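Long-range contacts in CalS10 (Micromonospora echinospora, PDB 6UK5), which binds S-adenosylmethionine and probably transfers its methyl group to an amino pentose during calicheamicin biosynthesis: residues Leu58-Cys63 against Ala117-Phe122; Gly148-Leu153 against Leu246-Arg251. All blocks are in the same frame, centred on the assembly; numbering follows the deposited sequence.

Overall arrangement
After strand 14-16 of a separate five-stranded sheet and helices 20-32 and 37-51, the chain enters a seven-stranded sheet at strand 57-61. It then builds helix 67-73, strand 78-83, helix 86-95 and strand 101-103 before strand 115-120 returns beside strand 57-61. Contact 1 closes that loop of 53 residues. Helix 131-143 leads to strand 149-153, the next strand across. The chain then leaves for the five-stranded sheet, passes through helix 220-229 and strand 232-237, and comes back as strand 246-251. Contact 2 closes this second loop. The loops follow in series without crossing. Strands 115-120 and 149-153 join the contacts through probable hydrogen bonds, Val118 N to Val150 O and Cys120 N to Val152 O.

Contact 1 of 2, residues Leu58-Cys63 against Ala117-Phe122; sequences LLDVGC and AVTCLF. With SAM (S-adenosylmethionine), chain D.
Leu58-Val61 and Ala117-Cys120 run side by side as parallel strands. They are the first and fourth strands of the Rossmann-like sheet of class I methyltransferases, with strand order 3-2-1-4-5-7-6. Three backbone hydrogen bonds join the strands, with Leu58 beside Ala117, Leu59 beside Val118 and Asp60 beside Thr119. Leu59 N donates to Ala117 O (3.0 Å), and Leu59 O accepts from Thr119 N (2.8 Å). Val61 N donates to Thr119 O (2.7 Å, N-H...O angle 168°).

One side-chain hydrogen bond is added on the face that carries Leu58, Asp60, Ala117 and Thr119. Thr119 OG1 donates to Asp60 OD1 over 2.8 Å and meets it from above the carboxylate plane, 59° out of it. The hydroxyl sits between the backbone N and the carbonyl carbon (chi1 71°), which brings it up to the carboxylate. The two side chains cross at about a right angle. An alanine in place of Asp60 would probably leave the Thr119 hydroxyl without this acceptor and free to turn.

Leu58 CD1 makes apolar contact with Thr119 CG2 at 4.0 Å and also touches Ala117 CB. Val44 and Ile48 of helix 37-51 cover this face. On the other side of the sheet, that of Leu59 and Val118, Val61 CG2 packs against Val118 CG1, and Val61 touches Met106 of the cofactor site.

The last group of contacts belongs to S-adenosylmethionine. Past Val61 the chain turns at Gly62, whose positive phi favours glycine, into what is probably the glycine-rich loop of the family. Gly62 O accepts a weak hydrogen bond from the amino N of the cofactor (3.2 Å). Beyond the other strand, the cofactor carboxylate O lies near the plane of the Phe122 ring, at its edge, and 3.4 Å from Phe122 CB.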
loop_
_atom_site.group_PDB
_atom_site.type_symbol
_atom_site.label_atom_id
_atom_site.label_comp_id
_atom_site.label_asym_id
_atom_site.label_seq_id
_atom_site.Cartn_x
_atom_site.Cartn_y
_atom_site.Cartn_z
ATOM N N LEU A 58 21.200 -27.729 -16.451
ATOM C CA LEU A 58 20.261 -27.550 -15.353
ATOM C C LEU A 58 18.890 -27.154 -15.880
ATOM O O LEU A 58 18.777 -26.415 -16.863
ATOM C CB LEU A 58 20.751 -26.484 -14.363
ATOM C CG LEU A 58 19.829 -26.232 -13.167
ATOM C CD1 LEU A 58 20.662 -25.920 -11.939
ATOM C CD2 LEU A 58 18.837 -25.104 -13.417
ATOM N N LEU A 59 17.851 -27.652 -15.210
ATOM C CA LEU A 59 16.461 -27.326 -15.512
ATOM C C LEU A 59 15.775 -26.851 -14.240
ATOM O O LEU A 59 15.759 -27.571 -13.237
ATOM C CB LEU A 59 15.724 -28.535 -16.098
ATOM C CG LEU A 59 14.200 -28.428 -16.177
ATOM C CD1 LEU A 59 13.771 -27.469 -17.269
ATOM C CD2 LEU A 59 13.593 -29.803 -16.413
ATOM N N ASP A 60 15.209 -25.648 -14.282
ATOM C CA ASP A 60 14.409 -25.120 -13.184
ATOM C C ASP A 60 12.941 -25.376 -13.505
ATOM O O ASP A 60 12.443 -24.929 -14.544
ATOM C CB ASP A 60 14.664 -23.629 -12.972
ATOM C CG ASP A 60 14.049 -23.115 -11.695
ATOM O OD1 ASP A 60 13.631 -23.949 -10.861
ATOM O OD2 ASP A 60 13.984 -21.877 -11.532
ATOM N N VAL A 61 12.258 -26.091 -12.617
ATOM C CA VAL A 61 10.884 -26.525 -12.835
ATOM C C VAL A 61 9.961 -25.626 -12.026
ATOM O O VAL A 61 10.180 -25.416 -10.827
ATOM C CB VAL A 61 10.704 -28.002 -12.451
ATOM C CG1 VAL A 61 9.246 -28.385 -12.514
ATOM C CG2 VAL A 61 11.525 -28.889 -13.375
ATOM N N GLY A 62 8.928 -25.102 -12.680
ATOM C CA GLY A 62 8.110 -24.067 -12.084
ATOM C C GLY A 62 8.931 -22.811 -11.878
ATOM O O GLY A 62 8.870 -22.179 -10.819
ATOM N N CYS A 63 9.697 -22.437 -12.907
ATOM C CA CYS A 63 10.640 -21.331 -12.789
ATOM C C CYS A 63 9.947 -19.987 -12.615
ATOM O O CYS A 63 10.575 -19.041 -12.129
ATOM C CB CYS A 63 11.551 -21.281 -14.015
ATOM S SG CYS A 63 10.693 -20.998 -15.584
ATOM N N ALA A 117 21.081 -31.515 -13.294
ATOM C CA ALA A 117 20.403 -31.056 -12.093
ATOM C C ALA A 117 19.036 -30.507 -12.470
ATOM O O ALA A 117 18.882 -29.878 -13.520
ATOM C CB ALA A 117 21.226 -29.983 -11.371
ATOM N N VAL A 118 18.050 -30.755 -11.612
ATOM C CA VAL A 118 16.701 -30.228 -11.776
ATOM C C VAL A 118 16.284 -29.600 -10.455
ATOM O O VAL A 118 16.341 -30.257 -9.410
ATOM C CB VAL A 118 15.702 -31.327 -12.188
ATOM C CG1 VAL A 118 14.291 -30.761 -12.250
ATOM C CG2 VAL A 118 16.109 -31.960 -13.513
ATOM N N THR A 119 15.872 -28.337 -10.495
ATOM C CA THR A 119 15.497 -27.613 -9.292
ATOM C C THR A 119 14.012 -27.274 -9.314
ATOM O O THR A 119 13.403 -27.121 -10.377
ATOM C CB THR A 119 16.308 -26.321 -9.128
ATOM O OG1 THR A 119 15.904 -25.365 -10.115
ATOM C CG2 THR A 119 17.799 -26.593 -9.274
ATOM N N CYS A 120 13.439 -27.167 -8.114
ATOM C CA CYS A 120 12.019 -26.867 -7.914
ATOM C C CYS A 120 11.947 -26.083 -6.601
ATOM O O CYS A 120 11.872 -26.673 -5.522
ATOM C CB CYS A 120 11.174 -28.130 -7.866
ATOM S SG CYS A 120 9.381 -27.860 -7.967
ATOM N N LEU A 121 11.978 -24.757 -6.708
ATOM C CA LEU A 121 12.270 -23.901 -5.570
ATOM C C LEU A 121 11.098 -22.981 -5.250
ATOM O O LEU A 121 10.182 -22.788 -6.053
ATOM C CB LEU A 121 13.528 -23.056 -5.839
ATOM C CG LEU A 121 14.708 -23.812 -6.457
ATOM C CD1 LEU A 121 15.754 -22.841 -6.992
ATOM C CD2 LEU A 121 15.328 -24.787 -5.467
ATOM N N PHE A 122 11.157 -22.409 -4.045
ATOM C CA PHE A 122 10.135 -21.494 -3.533
ATOM C C PHE A 122 8.765 -22.171 -3.479
ATOM O O PHE A 122 7.749 -21.599 -3.878
ATOM C CB PHE A 122 10.085 -20.207 -4.367
ATOM C CG PHE A 122 9.528 -19.004 -3.631
ATOM C CD1 PHE A 122 9.433 -18.980 -2.248
ATOM C CD2 PHE A 122 9.110 -17.888 -4.337
ATOM C CE1 PHE A 122 8.932 -17.878 -1.589
ATOM C CE2 PHE A 122 8.604 -16.780 -3.680
ATOM C CZ PHE A 122 8.514 -16.778 -2.303
HETATM N N SAM D . 11.031 -20.650 -9.064
HETATM C CA SAM D . 9.984 -19.684 -8.967
HETATM C C SAM D . 10.433 -18.405 -8.194
HETATM O O SAM D . 11.061 -18.555 -7.117
HETATM O OXT SAM D . 10.118 -17.316 -8.713
HETATM C CB SAM D . 8.760 -20.308 -8.282
HETATM C CG SAM D . 7.546 -19.472 -8.647
HETATM S SD SAM D . 6.298 -19.878 -7.406
HETATM C CE SAM D . 5.236 -18.448 -7.526
HETATM C "C5'" SAM D . 5.219 -21.170 -8.135
HETATM C "C4'" SAM D . 5.225 -21.359 -9.657
HETATM O "O4'" SAM D . 4.844 -22.714 -9.954
HETATM C "C3'" SAM D . 4.250 -20.454 -10.416
HETATM O "O3'" SAM D . 4.955 -19.489 -11.192
HETATM C "C2'" SAM D . 3.457 -21.409 -11.329
HETATM O "O2'" SAM D . 3.421 -20.949 -12.675
HETATM C "C1'" SAM D . 4.223 -22.727 -11.217
HETATM N N9 SAM D . 3.392 -23.921 -11.301
HETATM C C8 SAM D . 2.346 -24.273 -10.484
HETATM N N7 SAM D . 1.833 -25.448 -10.749
HETATM C C5 SAM D . 2.594 -25.909 -11.810
HETATM C C6 SAM D . 2.573 -27.109 -12.546
HETATM N N6 SAM D . 1.684 -28.087 -12.347
HETATM N N1 SAM D . 3.499 -27.270 -13.515
HETATM C C2 SAM D . 4.377 -26.286 -13.734
HETATM N N3 SAM D . 4.487 -25.108 -13.116
HETATM C C4 SAM D . 3.562 -24.981 -12.159
#

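Contact 2 of 2, residues Gly148-Leu153 against Leu246-Arg251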
loop_
_atom_site.group_PDB
_atom_site.type_symbol
_atom_site.label_atom_id
_atom_site.label_comp_id
_atom_site.label_asym_id
_atom_site.label_seq_id
_atom_site.Cartn_x
_atom_site.Cartn_y
_atom_site.Cartn_z
ATOM N N GLY A 148 23.334 -40.130 -11.247
ATOM C CA GLY A 148 24.019 -39.212 -10.366
ATOM C C GLY A 148 23.476 -37.801 -10.390
ATOM O O GLY A 148 23.965 -36.954 -9.631
ATOM N N GLY A 149 22.495 -37.518 -11.245
ATOM C CA GLY A 149 21.924 -36.189 -11.301
ATOM C C GLY A 149 21.366 -35.747 -9.964
ATOM O O GLY A 149 21.025 -36.554 -9.099
ATOM N N VAL A 150 21.282 -34.431 -9.795
ATOM C CA VAL A 150 20.893 -33.815 -8.534
ATOM C C VAL A 150 19.498 -33.223 -8.677
ATOM O O VAL A 150 19.245 -32.424 -9.585
ATOM C CB VAL A 150 21.896 -32.728 -8.108
ATOM C CG1 VAL A 150 21.527 -32.167 -6.741
ATOM C CG2 VAL A 150 23.314 -33.281 -8.102
ATOM N N LEU A 151 18.601 -33.612 -7.780
ATOM C CA LEU A 151 17.299 -32.977 -7.633
ATOM C C LEU A 151 17.299 -32.197 -6.327
ATOM O O LEU A 151 17.676 -32.735 -5.281
ATOM C CB LEU A 151 16.179 -34.017 -7.656
ATOM C CG LEU A 151 14.791 -33.521 -8.061
ATOM C CD1 LEU A 151 14.032 -34.633 -8.757
ATOM C CD2 LEU A 151 14.015 -33.048 -6.845
ATOM N N VAL A 152 16.897 -30.932 -6.388
ATOM C CA VAL A 152 16.848 -30.071 -5.212
ATOM C C VAL A 152 15.467 -29.440 -5.148
ATOM O O VAL A 152 14.965 -28.925 -6.154
ATOM C CB VAL A 152 17.955 -28.997 -5.225
ATOM C CG1 VAL A 152 19.270 -29.605 -5.691
ATOM C CG2 VAL A 152 17.566 -27.810 -6.084
ATOM N N LEU A 153 14.855 -29.487 -3.968
ATOM C CA LEU A 153 13.446 -29.155 -3.807
ATOM C C LEU A 153 13.255 -28.404 -2.503
ATOM O O LEU A 153 13.591 -28.919 -1.433
ATOM C CB LEU A 153 12.598 -30.429 -3.830
ATOM C CG LEU A 153 11.079 -30.287 -3.870
ATOM C CD1 LEU A 153 10.504 -31.357 -4.778
ATOM C CD2 LEU A 153 10.492 -30.399 -2.478
ATOM N N LEU A 246 15.721 -27.616 2.633
ATOM C CA LEU A 246 15.933 -27.976 1.238
ATOM C C LEU A 246 16.180 -29.473 1.140
ATOM O O LEU A 246 17.059 -30.000 1.827
ATOM C CB LEU A 246 17.123 -27.198 0.666
ATOM C CG LEU A 246 17.167 -26.899 -0.832
ATOM C CD1 LEU A 246 16.198 -25.788 -1.199
ATOM C CD2 LEU A 246 18.590 -26.529 -1.221
ATOM N N PHE A 247 15.416 -30.153 0.288
ATOM C CA PHE A 247 15.695 -31.542 -0.051
ATOM C C PHE A 247 16.701 -31.584 -1.194
ATOM O O PHE A 247 16.568 -30.845 -2.173
ATOM C CB PHE A 247 14.418 -32.285 -0.445
ATOM C CG PHE A 247 13.557 -32.679 0.722
ATOM C CD1 PHE A 247 13.937 -33.718 1.560
ATOM C CD2 PHE A 247 12.377 -32.009 0.988
ATOM C CE1 PHE A 247 13.150 -34.084 2.638
ATOM C CE2 PHE A 247 11.586 -32.369 2.065
ATOM C CZ PHE A 247 11.973 -33.407 2.891
ATOM N N VAL A 248 17.707 -32.443 -1.058
ATOM C CA VAL A 248 18.708 -32.677 -2.093
ATOM C C VAL A 248 18.808 -34.183 -2.286
ATOM O O VAL A 248 19.258 -34.899 -1.384
ATOM C CB VAL A 248 20.075 -32.080 -1.735
ATOM C CG1 VAL A 248 21.085 -32.381 -2.830
ATOM C CG2 VAL A 248 19.959 -30.576 -1.525
ATOM N N ALA A 249 18.388 -34.664 -3.451
ATOM C CA ALA A 249 18.374 -36.082 -3.766
ATOM C C ALA A 249 19.209 -36.331 -5.014
ATOM O O ALA A 249 19.464 -35.420 -5.808
ATOM C CB ALA A 249 16.943 -36.589 -3.978
ATOM N N THR A 250 19.641 -37.580 -5.180
ATOM C CA THR A 250 20.456 -37.977 -6.320
ATOM C C THR A 250 19.867 -39.210 -6.987
ATOM O O THR A 250 19.332 -40.103 -6.323
ATOM C CB THR A 250 21.918 -38.231 -5.909
ATOM O OG1 THR A 250 21.970 -39.185 -4.840
ATOM C CG2 THR A 250 22.589 -36.925 -5.481
ATOM N N ARG A 251 19.983 -39.241 -8.312
ATOM C CA ARG A 251 19.361 -40.245 -9.174
ATOM C C ARG A 251 20.286 -41.437 -9.361
ATOM O O ARG A 251 21.232 -41.388 -10.148
ATOM C CB ARG A 251 19.010 -39.611 -10.518
ATOM C CG ARG A 251 18.454 -40.557 -11.578
ATOM C CD ARG A 251 17.175 -41.267 -11.185
ATOM N NE ARG A 251 17.183 -42.638 -11.690
ATOM C CZ ARG A 251 16.802 -43.000 -12.914
ATOM N NH1 ARG A 251 16.363 -42.096 -13.782
ATOM N NH2 ARG A 251 16.859 -44.275 -13.271
#
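Leu153 and Phe247 face each other as a hydrogen-bonded pair of antiparallel strands. Phe247 N donates to Leu153 O (2.8 Å), and Leu153 N donates back to Phe247 O (2.8 Å). Leu151 and Ala249 repeat the pattern through Ala249 N to Leu151 O (2.8 Å, N-H...O angle 172°) and Leu151 N to Ala249 O. At the far end Arg251 N donates to Gly149 O, and Arg251 O accepts from Gly148 N (2.7 Å). Gly148 stands where the chain turns a corner into strand 149-153.

Val150, Val152, Val248 and Thr250 share one face. Val150 CG1 touches Val248 CG1 at 3.9 Å, each methyl anti to its own backbone N, while Val152 CG1 reaches Val248 CG2. On the opposite face Leu153 CD2 lies 4.3 Å from Phe247 CD2. The Phe247 ring has Leu153 O at its edge, near its plane. Phe247 CG is anti to its own carbonyl carbon (chi1 -77°), which swings the ring out from strand 149-153 and leaves CB and the CD2 edge nearest Leu153 O.

Further out, helix 220-229 lies over the face of Leu151, Leu153, Phe247 and Ala249, and Met141 of helix 131-143 also touches Leu151. Tyr223 of helix 220-229 and Tyr236 of strand 232-237 both meet the Phe247 ring, with planes inclined. On the valine face, helix 37-51 packs on strand 149-153, Val44 against Val152 and Ala51 against Val150; Val248 and Thr250 stay partly exposed.

The pair joins the fifth and seventh strands of the methyltransferase sheet. Its polar contacts run from backbone to backbone, and the side chains that meet across it do so through carbon atoms. The main-chain bonds hold the strands together whatever the side chains, so the choice of register probably rests on how the apolar side chains fit on the two faces.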